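Local atomic coordinates of dTDP-4-dehydrorhamnose 3,5-epimerase (Sulfolobus tokodaii, PDB entry 2B9U), a protein that probably epimerises the C3' and C5' positions of dTDP-4-dehydro-6-deoxyglucose, a step in the biosynthesis of dTDP-L-rhamnose. Residues F51-V56 with L123-V128. Numbering follows the deposited sequence.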
ATOM      1  N   PHE A  51       9.514  -5.800  -5.712  1.00 22.20           N
ATOM      2  CA  PHE A  51      10.748  -5.061  -5.820  1.00 22.42           C
ATOM      3  C   PHE A  51      11.426  -5.492  -7.123  1.00 22.33           C
ATOM      4  O   PHE A  51      11.579  -6.677  -7.389  1.00 22.18           O
ATOM      5  CB  PHE A  51      11.659  -5.326  -4.625  1.00 22.82           C
ATOM      6  CG  PHE A  51      13.072  -4.863  -4.841  1.00 24.57           C
ATOM      7  CD1 PHE A  51      13.366  -3.488  -4.916  1.00 24.31           C
ATOM      8  CD2 PHE A  51      14.103  -5.781  -4.997  1.00 22.72           C
ATOM      9  CE1 PHE A  51      14.672  -3.049  -5.135  1.00 25.33           C
ATOM     10  CE2 PHE A  51      15.403  -5.347  -5.212  1.00 24.24           C
ATOM     11  CZ  PHE A  51      15.690  -3.976  -5.278  1.00 23.32           C
ATOM     12  N   SER A  52      11.809  -4.521  -7.939  1.00 22.02           N
ATOM     13  CA  SER A  52      12.357  -4.797  -9.244  1.00 22.56           C
ATOM     14  C   SER A  52      13.681  -4.069  -9.387  1.00 23.69           C
ATOM     15  O   SER A  52      13.754  -2.863  -9.183  1.00 23.65           O
ATOM     16  CB  SER A  52      11.369  -4.367 -10.341  1.00 21.92           C
ATOM     17  OG  SER A  52      10.085  -4.956 -10.114  1.00 22.86           O
ATOM     18  N   ARG A  53      14.723  -4.813  -9.735  1.00 24.95           N
ATOM     19  CA  ARG A  53      16.036  -4.242 -10.021  1.00 25.93           C
ATOM     20  C   ARG A  53      15.951  -3.481 -11.322  1.00 26.04           C
ATOM     21  O   ARG A  53      15.111  -3.794 -12.155  1.00 26.50           O
ATOM     22  CB  ARG A  53      17.086  -5.355 -10.107  1.00 26.21           C
ATOM     23  CG  ARG A  53      17.355  -5.995  -8.758  1.00 29.37           C
ATOM     24  CD  ARG A  53      18.104  -7.301  -8.854  1.00 35.84           C
ATOM     25  NE  ARG A  53      18.318  -7.861  -7.516  1.00 39.18           N
ATOM     26  CZ  ARG A  53      19.096  -8.905  -7.238  1.00 42.17           C
ATOM     27  NH1 ARG A  53      19.774  -9.527  -8.200  1.00 42.75           N
ATOM     28  NH2 ARG A  53      19.204  -9.322  -5.983  1.00 43.83           N
ATOM     29  N   LYS A  54      16.815  -2.487 -11.496  1.00 26.13           N
ATOM     30  CA  LYS A  54      16.846  -1.685 -12.722  1.00 26.28           C
ATOM     31  C   LYS A  54      16.887  -2.537 -13.991  1.00 26.29           C
ATOM     32  O   LYS A  54      17.674  -3.487 -14.103  1.00 25.92           O
ATOM     33  CB  LYS A  54      18.030  -0.720 -12.691  1.00 26.24           C
ATOM     34  CG  LYS A  54      18.219   0.149 -13.931  1.00 27.22           C
ATOM     35  CD  LYS A  54      19.352   1.167 -13.736  1.00 28.65           C
ATOM     36  CE  LYS A  54      19.684   1.891 -15.047  1.00 31.05           C
ATOM     37  NZ  LYS A  54      20.852   2.838 -14.934  1.00 31.22           N
ATOM     38  N   GLY A  55      16.019  -2.187 -14.939  1.00 26.43           N
ATOM     39  CA  GLY A  55      15.952  -2.869 -16.220  1.00 25.44           C
ATOM     40  C   GLY A  55      14.938  -3.991 -16.271  1.00 25.43           C
ATOM     41  O   GLY A  55      14.627  -4.507 -17.357  1.00 25.31           O
ATOM     42  N   VAL A  56      14.434  -4.384 -15.103  1.00 24.61           N
ATOM     43  CA  VAL A  56      13.435  -5.447 -15.025  1.00 24.09           C
ATOM     44  C   VAL A  56      12.188  -5.019 -15.795  1.00 24.39           C
ATOM     45  O   VAL A  56      11.774  -3.864 -15.705  1.00 24.21           O
ATOM     46  CB  VAL A  56      13.108  -5.825 -13.539  1.00 23.68           C
ATOM     47  CG1 VAL A  56      11.764  -6.529 -13.416  1.00 22.67           C
ATOM     48  CG2 VAL A  56      14.232  -6.681 -12.961  1.00 22.67           C
ATOM     49  N   LEU A 123      13.133   1.740 -14.012  1.00 25.00           N
ATOM     50  CA  LEU A 123      14.126   2.680 -14.512  1.00 25.98           C
ATOM     51  C   LEU A 123      15.295   2.780 -13.526  1.00 26.61           C
ATOM     52  O   LEU A 123      16.430   3.090 -13.887  1.00 26.95           O
ATOM     53  CB  LEU A 123      13.471   4.059 -14.779  1.00 26.10           C
ATOM     54  CG  LEU A 123      12.288   4.057 -15.760  1.00 25.15           C
ATOM     55  CD1 LEU A 123      11.711   5.441 -15.960  1.00 25.51           C
ATOM     56  CD2 LEU A 123      12.643   3.450 -17.132  1.00 25.87           C
ATOM     57  N   GLU A 124      14.969   2.503 -12.272  1.00 26.76           N
ATOM     58  CA  GLU A 124      15.881   2.396 -11.158  1.00 26.94           C
ATOM     59  C   GLU A 124      15.362   1.167 -10.431  1.00 25.79           C
ATOM     60  O   GLU A 124      14.267   0.673 -10.747  1.00 25.96           O
ATOM     61  CB  GLU A 124      15.705   3.594 -10.201  1.00 27.41           C
ATOM     62  CG  GLU A 124      16.205   4.936 -10.673  1.00 30.74           C
ATOM     63  CD  GLU A 124      15.933   6.059  -9.659  1.00 35.72           C
ATOM     64  OE1 GLU A 124      15.724   5.788  -8.442  1.00 36.26           O
ATOM     65  OE2 GLU A 124      15.920   7.236 -10.091  1.00 40.01           O
ATOM     66  N   ASP A 125      16.114   0.706  -9.440  1.00 25.35           N
ATOM     67  CA  ASP A 125      15.622  -0.268  -8.459  1.00 24.49           C
ATOM     68  C   ASP A 125      14.370   0.334  -7.860  1.00 23.14           C
ATOM     69  O   ASP A 125      14.424   1.456  -7.345  1.00 23.29           O
ATOM     70  CB  ASP A 125      16.651  -0.489  -7.343  1.00 24.79           C
ATOM     71  CG  ASP A 125      17.772  -1.446  -7.736  1.00 26.15           C
ATOM     72  OD1 ASP A 125      17.903  -1.798  -8.927  1.00 26.01           O
ATOM     73  OD2 ASP A 125      18.530  -1.850  -6.823  1.00 26.21           O
ATOM     74  N   SER A 126      13.251  -0.389  -7.950  1.00 21.30           N
ATOM     75  CA  SER A 126      11.925   0.158  -7.615  1.00 20.19           C
ATOM     76  C   SER A 126      11.018  -0.768  -6.804  1.00 19.81           C
ATOM     77  O   SER A 126      10.962  -1.982  -7.047  1.00 19.16           O
ATOM     78  CB  SER A 126      11.150   0.519  -8.889  1.00 20.12           C
ATOM     79  OG  SER A 126      11.817   1.505  -9.633  1.00 18.48           O
ATOM     80  N   ILE A 127      10.294  -0.157  -5.874  1.00 19.34           N
ATOM     81  CA  ILE A 127       9.189  -0.796  -5.174  1.00 19.81           C
ATOM     82  C   ILE A 127       7.884  -0.307  -5.763  1.00 20.10           C
ATOM     83  O   ILE A 127       7.570   0.909  -5.751  1.00 20.47           O
ATOM     84  CB  ILE A 127       9.207  -0.502  -3.655  1.00 19.88           C
ATOM     85  CG1 ILE A 127      10.483  -1.064  -3.017  1.00 20.55           C
ATOM     86  CG2 ILE A 127       7.974  -1.099  -2.970  1.00 18.86           C
ATOM     87  CD1 ILE A 127      10.858  -0.376  -1.725  1.00 21.55           C
ATOM     88  N   VAL A 128       7.124  -1.267  -6.264  1.00 19.21           N
ATOM     89  CA  VAL A 128       5.818  -1.006  -6.817  1.00 19.16           C
ATOM     90  C   VAL A 128       4.784  -1.654  -5.903  1.00 19.32           C
ATOM     91  O   VAL A 128       4.960  -2.802  -5.463  1.00 19.78           O
ATOM     92  CB  VAL A 128       5.740  -1.537  -8.286  1.00 18.64           C
ATOM     93  CG1 VAL A 128       4.357  -1.380  -8.893  1.00 19.22           C
ATOM     94  CG2 VAL A 128       6.766  -0.821  -9.136  1.00 18.19           C
TER
HETATM   95  O   HOH W   1       8.816  -3.508  -8.557  1.00 20.45           O
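At one end of the jelly-roll barrel, the last residues of strand 44-52 pair antiparallel with the start of strand 126-133, and the loops beyond them stay in touch. Ser52 and Ser126 form the hydrogen-bonded pair: Ser52 N gives its hydrogen to Ser126 O at 2.8 Å, and Ser126 N returns the bond to Ser52 O. On the face carrying the two serine side chains, a water donates to Ser126 O, and Ser52 OG is hydrogen-bonded to Arg58 NE.

Beyond the end of strand 44-52, the Asp125 side chain, just ahead of strand 126-133, continues the contact. CG of Asp125 stands anti to its carbonyl carbon (chi1 -80°), beside the backbone N, and from there the carboxylate presents OD1, which Lys54 N, within the type II turn from Arg53 to Val56, meets nearly head-on at 2.9 Å. An alanine in place of Asp125 would probably leave the Lys54 N-H without this acceptor and the turn less firmly tied to the neighbouring loop. The other carboxylate oxygen, OD2, lies 3.9 Å from Phe51 CZ at the ring's edge, the carboxylate and ring planes being 87° apart. Phe51 CD1 also packs at 4.2 Å from Ile127 CG1, while its ring meets that of Phe26 of the second subunit. The extended chain of Lys54 runs past Leu123, CG 3.4 Å from Leu123 O.

Phe51 also joins a strand of the second subunit in an antiparallel ladder, continuing the sheet across the interface of the homodimer. Antiparallel pairing of this kind builds the jelly-roll framework of the RmlC-like cupins.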